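Local atomic coordinates of PILI retraction protein PILT (Thermus thermophilus, PDB entry 5FL3), a protein that binds ADP and probably hydrolyses ATP to drive the retraction of pili. Residues K163-I168 and S181-R186. Sequence-based numbering, arbitrary orientation.
Sequences KNIITI and SLVVQR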
ATOM      1  N   LYS A 163      18.894  -2.222 -11.776  1.00 37.78           N
ATOM      2  CA  LYS A 163      19.130  -1.872 -10.394  1.00 36.00           C
ATOM      3  C   LYS A 163      18.945  -3.040  -9.441  1.00 38.09           C
ATOM      4  O   LYS A 163      18.329  -4.062  -9.768  1.00 36.00           O
ATOM      5  CB  LYS A 163      18.205  -0.720  -9.995  1.00 39.81           C
ATOM      6  CG  LYS A 163      18.712   0.618 -10.490  1.00 40.24           C
ATOM      7  CD  LYS A 163      17.633   1.661 -10.492  1.00 41.29           C
ATOM      8  CE  LYS A 163      18.147   2.958 -11.124  1.00 39.01           C
ATOM      9  NZ  LYS A 163      19.005   3.751 -10.192  1.00 48.35           N
ATOM     10  N   ASN A 164      19.502  -2.891  -8.252  1.00 34.17           N
ATOM     11  CA  ASN A 164      19.222  -3.852  -7.214  1.00 32.98           C
ATOM     12  C   ASN A 164      18.128  -3.305  -6.274  1.00 33.09           C
ATOM     13  O   ASN A 164      18.331  -2.335  -5.543  1.00 36.65           O
ATOM     14  CB  ASN A 164      20.496  -4.182  -6.462  1.00 30.77           C
ATOM     15  CG  ASN A 164      20.302  -5.300  -5.494  1.00 36.81           C
ATOM     16  OD1 ASN A 164      19.552  -6.251  -5.768  1.00 36.79           O
ATOM     17  ND2 ASN A 164      20.958  -5.201  -4.337  1.00 31.95           N
ATOM     18  N   ILE A 165      16.961  -3.923  -6.320  1.00 31.09           N
ATOM     19  CA  ILE A 165      15.795  -3.482  -5.561  1.00 31.62           C
ATOM     20  C   ILE A 165      15.520  -4.438  -4.424  1.00 32.56           C
ATOM     21  O   ILE A 165      15.254  -5.619  -4.666  1.00 28.40           O
ATOM     22  CB  ILE A 165      14.540  -3.427  -6.427  1.00 29.04           C
ATOM     23  CG1 ILE A 165      14.717  -2.460  -7.613  1.00 33.54           C
ATOM     24  CG2 ILE A 165      13.367  -3.067  -5.590  1.00 26.57           C
ATOM     25  CD1 ILE A 165      13.613  -2.630  -8.682  1.00 29.71           C
ATOM     26  N   ILE A 166      15.584  -3.929  -3.194  1.00 31.14           N
ATOM     27  CA  ILE A 166      15.374  -4.749  -2.005  1.00 29.77           C
ATOM     28  C   ILE A 166      14.144  -4.270  -1.251  1.00 31.69           C
ATOM     29  O   ILE A 166      14.074  -3.122  -0.803  1.00 32.86           O
ATOM     30  CB  ILE A 166      16.599  -4.716  -1.078  1.00 32.15           C
ATOM     31  CG1 ILE A 166      17.868  -5.050  -1.881  1.00 32.82           C
ATOM     32  CG2 ILE A 166      16.412  -5.661   0.117  1.00 26.35           C
ATOM     33  CD1 ILE A 166      19.145  -4.995  -1.056  1.00 32.21           C
ATOM     34  N   THR A 167      13.164  -5.149  -1.131  1.00 28.55           N
ATOM     35  CA  THR A 167      11.916  -4.797  -0.477  1.00 32.14           C
ATOM     36  C   THR A 167      11.794  -5.563   0.842  1.00 31.99           C
ATOM     37  O   THR A 167      12.252  -6.696   0.940  1.00 29.62           O
ATOM     38  CB  THR A 167      10.680  -5.070  -1.405  1.00 32.07           C
ATOM     39  OG1 THR A 167      10.301  -6.449  -1.355  1.00 31.56           O
ATOM     40  CG2 THR A 167      10.996  -4.699  -2.837  1.00 28.30           C
ATOM     41  N   ILE A 168      11.217  -4.920   1.860  1.00 33.09           N
ATOM     42  CA  ILE A 168      10.975  -5.554   3.161  1.00 30.62           C
ATOM     43  C   ILE A 168       9.497  -5.390   3.496  1.00 32.60           C
ATOM     44  O   ILE A 168       9.001  -4.276   3.667  1.00 32.23           O
ATOM     45  CB  ILE A 168      11.863  -4.974   4.281  1.00 32.40           C
ATOM     46  CG1 ILE A 168      13.328  -5.389   4.071  1.00 35.08           C
ATOM     47  CG2 ILE A 168      11.442  -5.532   5.621  1.00 29.39           C
ATOM     48  CD1 ILE A 168      14.097  -4.495   3.198  1.00 37.03           C
ATOM     49  N   SER A 181      15.911  -5.278 -13.561  1.00 39.29           N
ATOM     50  CA  SER A 181      16.454  -5.144 -12.206  1.00 36.59           C
ATOM     51  C   SER A 181      16.460  -6.453 -11.457  1.00 34.17           C
ATOM     52  O   SER A 181      15.789  -7.394 -11.851  1.00 34.13           O
ATOM     53  CB  SER A 181      15.640  -4.146 -11.390  1.00 36.05           C
ATOM     54  OG  SER A 181      15.742  -2.845 -11.911  1.00 35.11           O
ATOM     55  N   LEU A 182      17.240  -6.511 -10.384  1.00 34.63           N
ATOM     56  CA  LEU A 182      17.061  -7.545  -9.377  1.00 32.47           C
ATOM     57  C   LEU A 182      16.010  -7.055  -8.385  1.00 32.80           C
ATOM     58  O   LEU A 182      16.010  -5.897  -7.978  1.00 32.29           O
ATOM     59  CB  LEU A 182      18.358  -7.862  -8.645  1.00 33.65           C
ATOM     60  CG  LEU A 182      19.512  -8.411  -9.463  1.00 36.81           C
ATOM     61  CD1 LEU A 182      20.714  -8.652  -8.543  1.00 34.55           C
ATOM     62  CD2 LEU A 182      19.075  -9.683 -10.141  1.00 32.85           C
ATOM     63  N   VAL A 183      15.092  -7.932  -8.020  1.00 29.49           N
ATOM     64  CA  VAL A 183      14.092  -7.591  -7.037  1.00 30.38           C
ATOM     65  C   VAL A 183      14.183  -8.627  -5.933  1.00 30.25           C
ATOM     66  O   VAL A 183      13.804  -9.776  -6.121  1.00 31.85           O
ATOM     67  CB  VAL A 183      12.683  -7.542  -7.646  1.00 31.50           C
ATOM     68  CG1 VAL A 183      11.687  -6.989  -6.637  1.00 32.93           C
ATOM     69  CG2 VAL A 183      12.697  -6.663  -8.849  1.00 31.07           C
ATOM     70  N   VAL A 184      14.736  -8.208  -4.799  1.00 31.36           N
ATOM     71  CA  VAL A 184      14.961  -9.062  -3.648  1.00 24.53           C
ATOM     72  C   VAL A 184      13.863  -8.747  -2.666  1.00 30.44           C
ATOM     73  O   VAL A 184      13.803  -7.636  -2.143  1.00 27.58           O
ATOM     74  CB  VAL A 184      16.336  -8.805  -3.011  1.00 27.57           C
ATOM     75  CG1 VAL A 184      16.476  -9.548  -1.698  1.00 26.45           C
ATOM     76  CG2 VAL A 184      17.452  -9.196  -3.982  1.00 31.16           C
ATOM     77  N   GLN A 185      12.985  -9.720  -2.423  1.00 34.56           N
ATOM     78  CA  GLN A 185      11.825  -9.511  -1.548  1.00 31.93           C
ATOM     79  C   GLN A 185      11.889 -10.370  -0.284  1.00 31.74           C
ATOM     80  O   GLN A 185      11.909 -11.605  -0.323  1.00 32.88           O
ATOM     81  CB  GLN A 185      10.531  -9.781  -2.310  1.00 28.94           C
ATOM     82  CG  GLN A 185      10.475  -9.071  -3.660  1.00 31.26           C
ATOM     83  CD  GLN A 185       9.116  -9.200  -4.300  1.00 35.28           C
ATOM     84  OE1 GLN A 185       8.933  -9.963  -5.250  1.00 36.18           O
ATOM     85  NE2 GLN A 185       8.144  -8.471  -3.767  1.00 34.49           N
ATOM     86  N   ARG A 186      11.896  -9.668   0.839  1.00 30.97           N
ATOM     87  CA  ARG A 186      12.140 -10.239   2.145  1.00 32.01           C
ATOM     88  C   ARG A 186      10.911 -10.088   3.038  1.00 31.83           C
ATOM     89  O   ARG A 186      10.565  -8.982   3.430  1.00 29.74           O
ATOM     90  CB  ARG A 186      13.371  -9.567   2.762  1.00 30.33           C
ATOM     91  CG  ARG A 186      14.609 -10.319   2.422  1.00 35.57           C
ATOM     92  CD  ARG A 186      15.858  -9.518   2.270  1.00 29.55           C
ATOM     93  NE  ARG A 186      16.509  -9.135   3.511  1.00 36.99           N
ATOM     94  CZ  ARG A 186      16.938  -9.932   4.497  1.00 36.24           C
ATOM     95  NH1 ARG A 186      16.775 -11.247   4.489  1.00 29.16           N
ATOM     96  NH2 ARG A 186      17.542  -9.367   5.532  1.00 35.28           N
TER
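With its OG anti to the carbonyl carbon and beside the backbone N (chi1 -65°), Ser181 reaches over to Lys163, whose N-H bonds to that hydroxyl at 3.2 Å from N to OG; the same OG is also hydrogen-bonded to Tyr161 O. Asn164 has its CG anti to its own backbone N (chi1 -173°), which swings OD1 toward the neighbouring strand, 3.5 Å from CB of Leu182, while ND2 bonds to Asp206 O. From there the backbones run parallel in register, Asn164 beside Leu182 through Ile168 beside Arg186. Leu182 and Val184 each use both N-H and C=O toward residues 163-168: Leu182 N gives to Lys163 O and its O receives Ile165 N, then Val184 N meets Ile165 O at 2.6 Å and Val184 O takes Thr167 N. Arg186 N closes the series on Thr167 O, 3.0 Å away. On the face of Ile165, Val183, Thr167 and Gln185, CD1 of Ile165 lies 4.1 Å from CG2 of Val183, and helix 146-160 covers Ile165, Thr167 and Val183. Thr167 and Gln185 lie side by side here, with OG1 of Thr167 3.5 Å from CB of Gln185; Thr167 OG1 and Gln185 NE2 both bond to OE2 of Glu169, a shared acceptor that ties the two side chains together. On the opposite face CG1 of Ile166 lies 4.2 Å from CB of Val184, and helix 195-202 packs on Ile166 and Ile168 through Ala202 and Phe195. Strand 182-187 is outermost within the chain and strand 164-169 joins it to 209-212, forming one edge of the parallel part of a P-loop NTPase sheet, whose Walker A lysine and serine, Lys146 and Ser147, bind ADP.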